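Local coordinates for protein cellulosomal scaffoldin (Acetivibrio cellulolyticus, PDB 3ZUC) that probably binds crystalline cellulose through this family 3b carbohydrate-binding module, one part of a large secreted scaffoldin of the cellulosome, at residues F110-S113 with N117-Q120; D50-Q55 with F73-P78. All blocks are in the same frame, centred on the assembly; numbering follows the deposited sequence.

Contact 1 (F110-S113 with N117-Q120); sequences FAKS and NYNQ. With CA (calcium ion), chain B.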
loop_
_atom_site.group_PDB
_atom_site.type_symbol
_atom_site.label_atom_id
_atom_site.label_comp_id
_atom_site.label_asym_id
_atom_site.label_seq_id
_atom_site.Cartn_x
_atom_site.Cartn_y
_atom_site.Cartn_z
ATOM N N PHE A 110 -8.233 4.719 3.904
ATOM C CA PHE A 110 -7.817 5.883 4.661
ATOM C C PHE A 110 -8.664 7.087 4.317
ATOM O O PHE A 110 -9.273 7.174 3.250
ATOM C CB PHE A 110 -6.314 6.153 4.563
ATOM C CG PHE A 110 -5.740 6.504 3.197
ATOM C CD1 PHE A 110 -5.232 5.517 2.362
ATOM C CD2 PHE A 110 -5.596 7.834 2.819
ATOM C CE1 PHE A 110 -4.589 5.847 1.184
ATOM C CE2 PHE A 110 -4.949 8.163 1.627
ATOM C CZ PHE A 110 -4.442 7.174 0.825
ATOM N N ALA A 111 -8.724 8.007 5.280
ATOM C CA ALA A 111 -9.566 9.190 5.199
ATOM C C ALA A 111 -8.968 10.297 6.054
ATOM O O ALA A 111 -8.133 10.063 6.926
ATOM C CB ALA A 111 -10.986 8.888 5.665
ATOM N N LYS A 112 -9.465 11.506 5.825
ATOM C CA LYS A 112 -9.095 12.687 6.592
ATOM C C LYS A 112 -9.959 12.804 7.846
ATOM O O LYS A 112 -11.094 12.330 7.897
ATOM C CB LYS A 112 -9.299 13.933 5.728
ATOM C CG LYS A 112 -8.459 13.910 4.473
ATOM C CD LYS A 112 -8.709 15.139 3.603
ATOM C CE LYS A 112 -8.014 14.976 2.284
ATOM N NZ LYS A 112 -8.131 16.183 1.421
ATOM N N SER A 113 -9.430 13.498 8.847
ATOM C CA SER A 113 -10.111 13.600 10.139
ATOM C C SER A 113 -11.475 14.258 10.051
ATOM O O SER A 113 -12.341 13.967 10.879
ATOM C CB SER A 113 -9.236 14.364 11.110
ATOM O OG SER A 113 -8.997 15.656 10.584
ATOM N N ASN A 117 -12.922 15.713 1.031
ATOM C CA ASN A 117 -12.616 14.925 -0.145
ATOM C C ASN A 117 -11.165 14.956 -0.592
ATOM O O ASN A 117 -10.441 15.945 -0.421
ATOM C CB ASN A 117 -13.489 15.350 -1.317
ATOM C CG ASN A 117 -14.942 14.949 -1.143
ATOM O OD1 ASN A 117 -15.262 13.982 -0.460
ATOM N ND2 ASN A 117 -15.825 15.709 -1.756
ATOM N N TYR A 118 -10.785 13.854 -1.218
ATOM C CA TYR A 118 -9.641 13.698 -2.083
ATOM C C TYR A 118 -10.071 13.816 -3.555
ATOM O O TYR A 118 -11.226 13.559 -3.877
ATOM C CB TYR A 118 -9.056 12.297 -1.925
ATOM C CG TYR A 118 -8.522 11.955 -0.559
ATOM C CD1 TYR A 118 -7.243 12.323 -0.182
ATOM C CD2 TYR A 118 -9.273 11.226 0.342
ATOM C CE1 TYR A 118 -6.724 11.966 1.056
ATOM C CE2 TYR A 118 -8.773 10.874 1.570
ATOM C CZ TYR A 118 -7.488 11.224 1.929
ATOM O OH TYR A 118 -7.031 10.864 3.172
ATOM N N ASN A 119 -9.118 14.155 -4.435
ATOM C CA ASN A 119 -9.230 13.909 -5.878
ATOM C C ASN A 119 -8.319 12.752 -6.220
ATOM O O ASN A 119 -7.095 12.905 -6.258
ATOM C CB ASN A 119 -8.830 15.141 -6.705
ATOM C CG ASN A 119 -8.744 14.829 -8.175
ATOM O OD1 ASN A 119 -9.438 13.928 -8.662
ATOM N ND2 ASN A 119 -7.896 15.551 -8.893
ATOM N N GLN A 120 -8.876 11.567 -6.438
ATOM C CA GLN A 120 -8.045 10.399 -6.711
ATOM C C GLN A 120 -7.368 10.468 -8.073
ATOM O O GLN A 120 -6.338 9.819 -8.295
ATOM C CB GLN A 120 -8.846 9.102 -6.617
ATOM C CG GLN A 120 -9.525 8.902 -5.287
ATOM C CD GLN A 120 -9.779 7.439 -5.019
ATOM O OE1 GLN A 120 -8.852 6.723 -4.626
ATOM N NE2 GLN A 120 -11.002 6.975 -5.261
HETATM CA CA CA B . -5.132 13.678 -5.254
HETATM O O HOH W 1 -6.153 12.147 -3.608
#
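Phe110 and Tyr118 meet as an offset edge-to-face pair, an instance of how a single aromatic ring can tie a strand end to the chain that returns after it. The ring centroids lie 5.7 Å apart and the planes stand at 85°, with the edge of Phe110 directed at Tyr118. Phe110 CD2 comes closest, 3.4 Å from Tyr118 OH, which sits at the rim of the phenylalanine ring near its plane. Phe110 reaches this place because CG lies between the backbone N and the carbonyl carbon (chi1 64°). At Ala111 the methyl group points away, and the main chain does the touching: the carbonyl carbon is 3.5 Å from Tyr118 OH, while CA approaches the edge of the tyrosine ring. The hydroxyl itself finds its polar partner in the side-chain amide of Gln55.

Lys112 lies over the other side of the tyrosine plane from Phe110. Fully extended beyond CG, it slides across the ring antiparallel to the tyrosine side chain. CE makes a CH-pi contact 3.7 Å from the ring centroid, and NZ adds a cation-pi interaction. Lys112 NZ then donates to Asn117 O at 3.0 Å, from above the carbonyl plane and 48° out of it. Val49 O and Gly51 O also accept from NZ, so three main-chain carbonyls grip this buried charge. One residue beyond Tyr118, Asn119 O binds the calcium ion at 2.3 Å, alongside Thr48, Asp50, Asp122 and Asp123.

In the CBM3 beta-sandwich, strand 102-112 runs between strands 55-61 and 24-30, whereas the short strand 118-119 pairs with 18-19. Both aromatic rings pack on Phe47 of strand 42-47 in the facing sheet.

Contact 2 (D50-Q55 with F73-P78); sequences DGDKAQ and FVKMNP. With CA (calcium ion), chain B.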
loop_
_atom_site.group_PDB
_atom_site.type_symbol
_atom_site.label_atom_id
_atom_site.label_comp_id
_atom_site.label_asym_id
_atom_site.label_seq_id
_atom_site.Cartn_x
_atom_site.Cartn_y
_atom_site.Cartn_z
ATOM N N ASP A 50 -4.752 16.890 -1.641
ATOM C CA ASP A 50 -5.870 17.782 -1.978
ATOM C C ASP A 50 -6.488 18.405 -0.718
ATOM O O ASP A 50 -7.696 18.292 -0.463
ATOM C CB ASP A 50 -6.928 17.052 -2.799
ATOM C CG ASP A 50 -6.405 16.593 -4.121
ATOM O OD1 ASP A 50 -5.970 17.488 -4.894
ATOM O OD2 ASP A 50 -6.439 15.395 -4.416
ATOM N N GLY A 51 -5.631 19.089 0.050
ATOM C CA GLY A 51 -6.020 19.672 1.317
ATOM C C GLY A 51 -5.521 18.797 2.454
ATOM O O GLY A 51 -6.113 17.772 2.772
ATOM N N ASP A 52 -4.404 19.191 3.046
ATOM C CA ASP A 52 -3.754 18.391 4.082
ATOM C C ASP A 52 -4.604 18.442 5.356
ATOM O O ASP A 52 -5.050 19.492 5.792
ATOM C CB ASP A 52 -2.353 18.925 4.358
ATOM C CG ASP A 52 -1.491 18.017 5.228
ATOM O OD1 ASP A 52 -1.766 16.815 5.313
ATOM O OD2 ASP A 52 -0.495 18.538 5.815
ATOM N N LYS A 53 -4.827 17.266 5.931
ATOM C CA LYS A 53 -5.519 17.094 7.198
ATOM C C LYS A 53 -4.896 15.868 7.855
ATOM O O LYS A 53 -4.271 15.038 7.184
ATOM C CB LYS A 53 -7.018 16.822 6.998
ATOM C CG LYS A 53 -7.761 17.919 6.251
ATOM C CD LYS A 53 -7.901 19.196 7.086
ATOM C CE LYS A 53 -8.384 20.391 6.294
ATOM N NZ LYS A 53 -9.691 20.139 5.617
ATOM N N ALA A 54 -5.051 15.740 9.166
ATOM C CA ALA A 54 -4.752 14.481 9.834
ATOM C C ALA A 54 -5.449 13.366 9.052
ATOM O O ALA A 54 -6.602 13.548 8.655
ATOM C CB ALA A 54 -5.272 14.516 11.268
ATOM N N GLN A 55 -4.752 12.247 8.822
ATOM C CA GLN A 55 -5.322 11.093 8.156
ATOM C C GLN A 55 -5.144 9.855 9.017
ATOM O O GLN A 55 -4.210 9.763 9.808
ATOM C CB GLN A 55 -4.648 10.889 6.794
ATOM C CG GLN A 55 -5.031 12.006 5.821
ATOM C CD GLN A 55 -4.083 12.061 4.648
ATOM O OE1 GLN A 55 -2.905 12.487 4.819
ATOM N NE2 GLN A 55 -4.507 11.647 3.504
ATOM N N PHE A 73 1.410 8.301 7.552
ATOM C CA PHE A 73 1.461 9.210 6.403
ATOM C C PHE A 73 2.707 10.064 6.489
ATOM O O PHE A 73 3.024 10.613 7.551
ATOM C CB PHE A 73 0.201 10.077 6.364
ATOM C CG PHE A 73 -1.024 9.238 6.188
ATOM C CD1 PHE A 73 -1.666 8.680 7.285
ATOM C CD2 PHE A 73 -1.482 8.921 4.923
ATOM C CE1 PHE A 73 -2.744 7.827 7.116
ATOM C CE2 PHE A 73 -2.564 8.072 4.760
ATOM C CZ PHE A 73 -3.179 7.524 5.859
ATOM N N VAL A 74 3.382 10.199 5.353
ATOM C CA VAL A 74 4.647 10.909 5.258
ATOM C C VAL A 74 4.554 11.884 4.093
ATOM O O VAL A 74 3.960 11.568 3.070
ATOM C CB VAL A 74 5.816 9.908 5.024
ATOM C CG1 VAL A 74 7.155 10.646 5.037
ATOM C CG2 VAL A 74 5.785 8.810 6.063
ATOM N N LYS A 75 5.146 13.069 4.230
ATOM C CA LYS A 75 5.199 14.009 3.119
ATOM C C LYS A 75 6.319 13.643 2.160
ATOM O O LYS A 75 7.429 13.291 2.572
ATOM C CB LYS A 75 5.433 15.440 3.608
ATOM C CG LYS A 75 4.515 15.929 4.661
ATOM C CD LYS A 75 3.166 15.994 4.145
ATOM C CE LYS A 75 2.332 17.111 4.800
ATOM N NZ LYS A 75 1.835 16.654 6.091
ATOM N N MET A 76 6.038 13.765 0.863
ATOM C CA MET A 76 7.081 13.730 -0.141
ATOM C C MET A 76 7.914 14.984 -0.026
ATOM O O MET A 76 7.405 16.069 0.255
ATOM C CB MET A 76 6.473 13.667 -1.525
ATOM C CG MET A 76 5.811 12.378 -1.818
ATOM S SD MET A 76 6.942 11.009 -2.097
ATOM C CE MET A 76 7.644 11.513 -3.653
ATOM N N ASN A 77 9.222 14.840 -0.217
ATOM C CA ASN A 77 10.139 15.996 -0.173
ATOM C C ASN A 77 11.278 15.797 -1.141
ATOM O O ASN A 77 12.112 14.938 -0.911
ATOM C CB ASN A 77 10.747 16.162 1.225
ATOM C CG ASN A 77 11.448 17.495 1.403
ATOM O OD1 ASN A 77 12.004 18.066 0.457
ATOM N ND2 ASN A 77 11.450 17.986 2.629
ATOM N N PRO A 78 11.331 16.552 -2.232
ATOM C CA PRO A 78 10.327 17.503 -2.701
ATOM C C PRO A 78 9.079 16.800 -3.208
ATOM O O PRO A 78 9.084 15.611 -3.516
ATOM C CB PRO A 78 11.051 18.199 -3.853
ATOM C CG PRO A 78 11.910 17.156 -4.451
ATOM C CD PRO A 78 12.441 16.421 -3.207
HETATM CA CA CA B . -5.132 13.678 -5.254
HETATM O O HOH W 2 -0.861 16.202 8.020
HETATM O O HOH W 1 -6.153 12.147 -3.608
#
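Asp52 and Lys75 form a salt bridge at the surface, while deeper down Gln55 lies on the ring of Phe73; polar and apolar links here work side by side. The aspartate can be followed outward. CB points toward strand 69-80, and with CG anti to the backbone N (chi1 -169°) the carboxylate is carried to the lysine. Asp52 CG comes within 3.7 Å of Lys75 NZ. Beyond it the two oxygens part company. Asp52 OD2 accepts from Lys75 NZ at 3.0 Å, on its syn side but 29° out of the carboxylate plane, and also has Lys75 CE close by. Asp52 OD1 accepts a hydrogen bond of 2.9 Å from water 2 and a further one from Gln85 NE2 on strand 83-91. Lys75 arrives from the opposite direction along a chain bent at its second, third and fourth torsions, and its NZ makes a weak bond of 3.3 Å to the same water.

Below, Gln55 CB stands over the centre of the Phe73 ring, 3.6 Å from the centroid, a well-centred CH-pi contact. The two side chains cross at about a right angle; the glutamine lifts off the ring at CG and returns toward its rim at CD, the amide plane inclined 24° to the ring. Phe73 also meets Phe110 edge-to-face. In the same loop, which joins strand 42-47 to strand 55-61, Asp50 OD2 binds the calcium ion.

The chemistry implies a layered join. An apolar contact lies next to the core, and outside it is an ion pair whose carboxylate is also held by water 2 and Gln85, so solvent probably weakens its pull.

Contact 2 comes first along the chain and closes before contact 1 opens; their centres lie 11 Å apart at one end of the beta-sandwich. Strands 55-61 and 102-112 are neighbours in one sheet, whereas strand 69-80 is an outermost strand of the other, so together the contacts span both sheets. They touch directly: Ser113 N is 2.8 Å from Ala54 O, a probable hydrogen bond. Both also reach the calcium ion, to which 117-120 supplies a main-chain oxygen and 50-55 a carboxylate, and both share water 1. The metal thus joins the loop that holds 50-55 to the short strand 118-119, far apart in sequence, at this end of the cellulose-binding module.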